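Long-range contact in transcriptional regulator (Corynebacterium diphtheriae, PDB 3LMM), which is of uncharacterised function but is probably a transcriptional regulator, combining a Schlafen AlbA_2 region with a region related to the C-terminal part of putative RecG helicases and C-terminal regions of helix-turn-helix type: residues M379-T392 with T403-L415. Numbering follows the deposited sequence.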
loop_
_atom_site.group_PDB
_atom_site.type_symbol
_atom_site.label_atom_id
_atom_site.label_comp_id
_atom_site.label_asym_id
_atom_site.label_seq_id
_atom_site.Cartn_x
_atom_site.Cartn_y
_atom_site.Cartn_z
HETATM N N MSE A 379 9.429 0.410 -4.703
HETATM C CA MSE A 379 10.136 -0.371 -5.700
HETATM C C MSE A 379 10.445 0.569 -6.855
HETATM O O MSE A 379 11.603 0.784 -7.182
HETATM C CB MSE A 379 9.272 -1.539 -6.176
HETATM C CG MSE A 379 9.992 -2.475 -7.140
HETATM SE SE MSE A 379 8.875 -3.921 -7.808
HETATM C CE MSE A 379 7.676 -2.879 -8.893
ATOM N N TYR A 380 9.404 1.140 -7.455
ATOM C CA TYR A 380 9.591 2.070 -8.556
ATOM C C TYR A 380 10.652 3.094 -8.198
ATOM O O TYR A 380 11.628 3.261 -8.922
ATOM C CB TYR A 380 8.293 2.792 -8.854
ATOM C CG TYR A 380 7.494 2.152 -9.942
ATOM C CD1 TYR A 380 7.289 2.815 -11.153
ATOM C CD2 TYR A 380 6.927 0.895 -9.762
ATOM C CE1 TYR A 380 6.531 2.247 -12.161
ATOM C CE2 TYR A 380 6.170 0.311 -10.759
ATOM C CZ TYR A 380 5.970 0.991 -11.960
ATOM O OH TYR A 380 5.186 0.429 -12.949
ATOM N N GLN A 381 10.449 3.779 -7.077
ATOM C CA GLN A 381 11.394 4.783 -6.605
ATOM C C GLN A 381 12.830 4.247 -6.632
ATOM O O GLN A 381 13.690 4.803 -7.312
ATOM C CB GLN A 381 11.013 5.231 -5.183
ATOM C CG GLN A 381 12.148 5.200 -4.143
ATOM C CD GLN A 381 13.139 6.345 -4.286
ATOM O OE1 GLN A 381 14.308 6.210 -3.924
ATOM N NE2 GLN A 381 12.671 7.483 -4.791
ATOM N N ALA A 382 13.080 3.164 -5.902
ATOM C CA ALA A 382 14.410 2.577 -5.845
ATOM C C ALA A 382 15.042 2.441 -7.231
ATOM O O ALA A 382 16.250 2.614 -7.378
ATOM C CB ALA A 382 14.355 1.227 -5.157
HETATM N N MSE A 383 14.239 2.141 -8.248
HETATM C CA MSE A 383 14.779 2.006 -9.598
HETATM C C MSE A 383 15.131 3.368 -10.157
HETATM O O MSE A 383 16.276 3.639 -10.490
HETATM C CB MSE A 383 13.774 1.313 -10.527
HETATM C CG MSE A 383 13.464 -0.138 -10.143
HETATM SE SE MSE A 383 15.048 -1.301 -10.023
HETATM C CE MSE A 383 15.588 -1.194 -11.887
ATOM N N ILE A 384 14.132 4.229 -10.258
ATOM C CA ILE A 384 14.331 5.568 -10.772
ATOM C C ILE A 384 15.542 6.243 -10.108
ATOM O O ILE A 384 16.457 6.706 -10.799
ATOM C CB ILE A 384 13.045 6.399 -10.553
ATOM C CG1 ILE A 384 11.922 5.798 -11.391
ATOM C CG2 ILE A 384 13.256 7.843 -10.938
ATOM C CD1 ILE A 384 10.604 6.467 -11.217
ATOM N N ALA A 385 15.550 6.282 -8.773
ATOM C CA ALA A 385 16.626 6.898 -7.977
ATOM C C ALA A 385 18.061 6.534 -8.380
ATOM O O ALA A 385 18.989 7.321 -8.156
ATOM C CB ALA A 385 16.412 6.579 -6.491
ATOM N N LEU A 386 18.243 5.340 -8.939
ATOM C CA LEU A 386 19.559 4.900 -9.389
ATOM C C LEU A 386 19.725 5.127 -10.884
ATOM O O LEU A 386 20.688 4.662 -11.489
ATOM C CB LEU A 386 19.766 3.427 -9.080
ATOM C CG LEU A 386 20.373 3.162 -7.720
ATOM C CD1 LEU A 386 19.693 4.010 -6.674
ATOM C CD2 LEU A 386 20.226 1.684 -7.399
ATOM N N GLY A 387 18.779 5.839 -11.482
ATOM C CA GLY A 387 18.868 6.124 -12.900
ATOM C C GLY A 387 18.451 5.013 -13.840
ATOM O O GLY A 387 18.627 5.155 -15.051
ATOM N N HIS A 388 17.922 3.916 -13.292
ATOM C CA HIS A 388 17.452 2.773 -14.079
ATOM C C HIS A 388 16.035 3.103 -14.476
ATOM O O HIS A 388 15.484 4.103 -14.018
ATOM C CB HIS A 388 17.422 1.494 -13.239
ATOM C CG HIS A 388 18.759 1.088 -12.713
ATOM N ND1 HIS A 388 19.824 0.804 -13.542
ATOM C CD2 HIS A 388 19.221 0.963 -11.448
ATOM C CE1 HIS A 388 20.887 0.525 -12.806
ATOM N NE2 HIS A 388 20.548 0.616 -11.534
ATOM N N ARG A 389 15.453 2.260 -15.321
ATOM C CA ARG A 389 14.081 2.452 -15.773
ATOM C C ARG A 389 13.107 1.758 -14.840
ATOM O O ARG A 389 13.363 0.657 -14.354
ATOM C CB ARG A 389 13.902 1.927 -17.191
ATOM C CG ARG A 389 14.724 0.695 -17.512
ATOM C CD ARG A 389 14.574 0.345 -18.991
ATOM N NE ARG A 389 15.516 -0.676 -19.450
ATOM C CZ ARG A 389 15.664 -1.022 -20.726
ATOM N NH1 ARG A 389 14.927 -0.423 -21.658
ATOM N NH2 ARG A 389 16.546 -1.953 -21.071
ATOM N N PRO A 390 11.958 2.396 -14.595
ATOM C CA PRO A 390 10.908 1.883 -13.714
ATOM C C PRO A 390 10.500 0.459 -14.000
ATOM O O PRO A 390 10.381 0.036 -15.146
ATOM C CB PRO A 390 9.764 2.862 -13.929
ATOM C CG PRO A 390 9.944 3.255 -15.352
ATOM C CD PRO A 390 11.435 3.491 -15.424
ATOM N N PRO A 391 10.275 -0.311 -12.944
ATOM C CA PRO A 391 9.877 -1.699 -13.122
ATOM C C PRO A 391 8.569 -1.811 -13.891
ATOM O O PRO A 391 7.541 -1.278 -13.471
ATOM C CB PRO A 391 9.774 -2.202 -11.687
ATOM C CG PRO A 391 9.357 -0.986 -10.938
ATOM C CD PRO A 391 10.250 0.067 -11.523
ATOM N N THR A 392 8.612 -2.488 -15.032
ATOM C CA THR A 392 7.410 -2.664 -15.828
ATOM C C THR A 392 6.691 -3.937 -15.417
ATOM O O THR A 392 7.292 -5.009 -15.281
ATOM C CB THR A 392 7.719 -2.768 -17.324
ATOM O OG1 THR A 392 8.448 -3.979 -17.590
ATOM C CG2 THR A 392 8.533 -1.566 -17.775
ATOM N N THR A 403 6.667 -9.185 -13.773
ATOM C CA THR A 403 7.267 -7.921 -13.387
ATOM C C THR A 403 8.711 -8.017 -13.841
ATOM O O THR A 403 9.372 -9.030 -13.616
ATOM C CB THR A 403 7.191 -7.718 -11.855
ATOM O OG1 THR A 403 5.819 -7.595 -11.436
ATOM C CG2 THR A 403 7.950 -6.462 -11.436
ATOM N N THR A 404 9.184 -6.981 -14.523
ATOM C CA THR A 404 10.556 -6.977 -15.040
ATOM C C THR A 404 11.353 -5.810 -14.457
ATOM O O THR A 404 10.946 -4.645 -14.541
ATOM C CB THR A 404 10.577 -6.836 -16.573
ATOM O OG1 THR A 404 9.226 -6.810 -17.053
ATOM C CG2 THR A 404 11.323 -7.988 -17.201
ATOM N N LEU A 405 12.502 -6.135 -13.878
ATOM C CA LEU A 405 13.397 -5.152 -13.287
ATOM C C LEU A 405 14.696 -5.139 -14.051
ATOM O O LEU A 405 15.415 -6.133 -14.035
ATOM C CB LEU A 405 13.699 -5.514 -11.835
ATOM C CG LEU A 405 12.738 -4.935 -10.812
ATOM C CD1 LEU A 405 11.331 -5.301 -11.189
ATOM C CD2 LEU A 405 13.087 -5.453 -9.442
ATOM N N VAL A 406 15.007 -4.033 -14.716
ATOM C CA VAL A 406 16.273 -3.949 -15.450
ATOM C C VAL A 406 17.301 -3.101 -14.685
ATOM O O VAL A 406 17.156 -1.885 -14.590
ATOM C CB VAL A 406 16.083 -3.339 -16.854
ATOM C CG1 VAL A 406 17.432 -2.948 -17.425
ATOM C CG2 VAL A 406 15.395 -4.336 -17.775
ATOM N N GLY A 407 18.343 -3.739 -14.155
ATOM C CA GLY A 407 19.345 -3.005 -13.396
ATOM C C GLY A 407 20.727 -2.819 -14.002
ATOM O O GLY A 407 20.880 -2.496 -15.179
ATOM N N GLY A 408 21.750 -3.022 -13.182
ATOM C CA GLY A 408 23.112 -2.849 -13.647
ATOM C C GLY A 408 23.820 -1.738 -12.889
ATOM O O GLY A 408 23.410 -1.361 -11.793
ATOM N N ARG A 409 24.894 -1.209 -13.461
ATOM C CA ARG A 409 25.623 -0.142 -12.795
ATOM C C ARG A 409 24.774 1.116 -12.669
ATOM O O ARG A 409 23.993 1.451 -13.563
ATOM C CB ARG A 409 26.914 0.191 -13.546
ATOM C CG ARG A 409 28.083 -0.708 -13.201
ATOM C CD ARG A 409 29.341 -0.309 -13.947
ATOM N NE ARG A 409 30.483 -1.050 -13.442
ATOM C CZ ARG A 409 31.098 -0.775 -12.297
ATOM N NH1 ARG A 409 30.679 0.237 -11.546
ATOM N NH2 ARG A 409 32.120 -1.527 -11.892
ATOM N N PRO A 410 24.912 1.830 -11.542
ATOM C CA PRO A 410 24.124 3.048 -11.371
ATOM C C PRO A 410 24.680 4.157 -12.262
ATOM O O PRO A 410 25.844 4.119 -12.672
ATOM C CB PRO A 410 24.278 3.344 -9.882
ATOM C CG PRO A 410 25.659 2.836 -9.576
ATOM C CD PRO A 410 25.726 1.544 -10.343
ATOM N N VAL A 411 23.832 5.127 -12.579
ATOM C CA VAL A 411 24.240 6.260 -13.402
ATOM C C VAL A 411 24.628 7.415 -12.465
ATOM O O VAL A 411 23.770 8.089 -11.893
ATOM C CB VAL A 411 23.095 6.684 -14.394
ATOM C CG1 VAL A 411 21.804 6.922 -13.641
ATOM C CG2 VAL A 411 23.496 7.938 -15.157
ATOM N N LEU A 412 25.937 7.617 -12.312
ATOM C CA LEU A 412 26.495 8.645 -11.441
ATOM C C LEU A 412 25.788 10.003 -11.466
ATOM O O LEU A 412 25.279 10.451 -10.434
ATOM C CB LEU A 412 27.986 8.854 -11.746
ATOM C CG LEU A 412 28.969 7.743 -11.368
ATOM C CD1 LEU A 412 28.853 7.469 -9.878
ATOM C CD2 LEU A 412 28.691 6.483 -12.182
ATOM N N PRO A 413 25.742 10.675 -12.634
ATOM C CA PRO A 413 25.074 11.975 -12.656
ATOM C C PRO A 413 23.724 11.983 -11.938
ATOM O O PRO A 413 23.443 12.872 -11.127
ATOM C CB PRO A 413 24.983 12.290 -14.146
ATOM C CG PRO A 413 25.045 10.965 -14.803
ATOM C CD PRO A 413 26.082 10.243 -14.000
ATOM N N VAL A 414 22.887 10.996 -12.224
ATOM C CA VAL A 414 21.587 10.926 -11.572
ATOM C C VAL A 414 21.724 10.768 -10.058
ATOM O O VAL A 414 20.972 11.373 -9.294
ATOM C CB VAL A 414 20.762 9.761 -12.131
ATOM C CG1 VAL A 414 19.560 9.492 -11.234
ATOM C CG2 VAL A 414 20.317 10.091 -13.545
ATOM N N LEU A 415 22.684 9.957 -9.627
ATOM C CA LEU A 415 22.904 9.738 -8.198
ATOM C C LEU A 415 23.166 11.034 -7.478
ATOM O O LEU A 415 22.601 11.281 -6.417
ATOM C CB LEU A 415 24.095 8.821 -7.973
ATOM C CG LEU A 415 23.833 7.334 -8.168
ATOM C CD1 LEU A 415 25.152 6.613 -8.129
ATOM C CD2 LEU A 415 22.885 6.824 -7.089
#
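With CG anti to the carbonyl carbon (chi1 -61°), the His388 imidazole is laid against the backbone of Gly407. The CA of Gly407 sits over one ring face, 4.0 Å from the centroid, as a CH-pi contact. Leu386 O lies over the opposite face. The ring thus lies between two backbone groups, both offset toward its rim, and its CE1 meets Gly408 O near the ring plane at 3.3 Å. Arg389 takes the less common first torsion, with CG between the backbone N and the carbonyl carbon (chi1 35°). From there the extended chain runs across Val406, whose CG1 meets the guanidinium at its edge, 3.6 Å from NE.

Strand pairing begins at Thr392. It forms an antiparallel hydrogen-bonded pair with Thr404, and Thr404 N reaches Thr392 O at 2.8 Å in a nearly straight bond. The return bond, from Thr392 N to Thr404 O, is weak. Both threonine side chains lie on the same face of the sheet, their OG1 atoms 3.0 Å apart. Next in the strand, Leu405 turns to the helix side, where its CD1 packs on Pro391 CB at 3.5 Å. Met379 and Met383, both selenomethionine, bring their SE atoms near the Leu405 side chain, and Ala300 of helix 298-311 adds to this buried cluster.

Helix 373-385 ends in a Schellman motif with Gly387 at C-prime. Beyond it, Val411, the N-cap of helix 412-419, gives a weak bond from its N to Leu386 O. Helix 373-385 thus leads through a short loop into a beta hairpin of strands 392-396 and 400-406, at the edge of a mixed sheet within this chain.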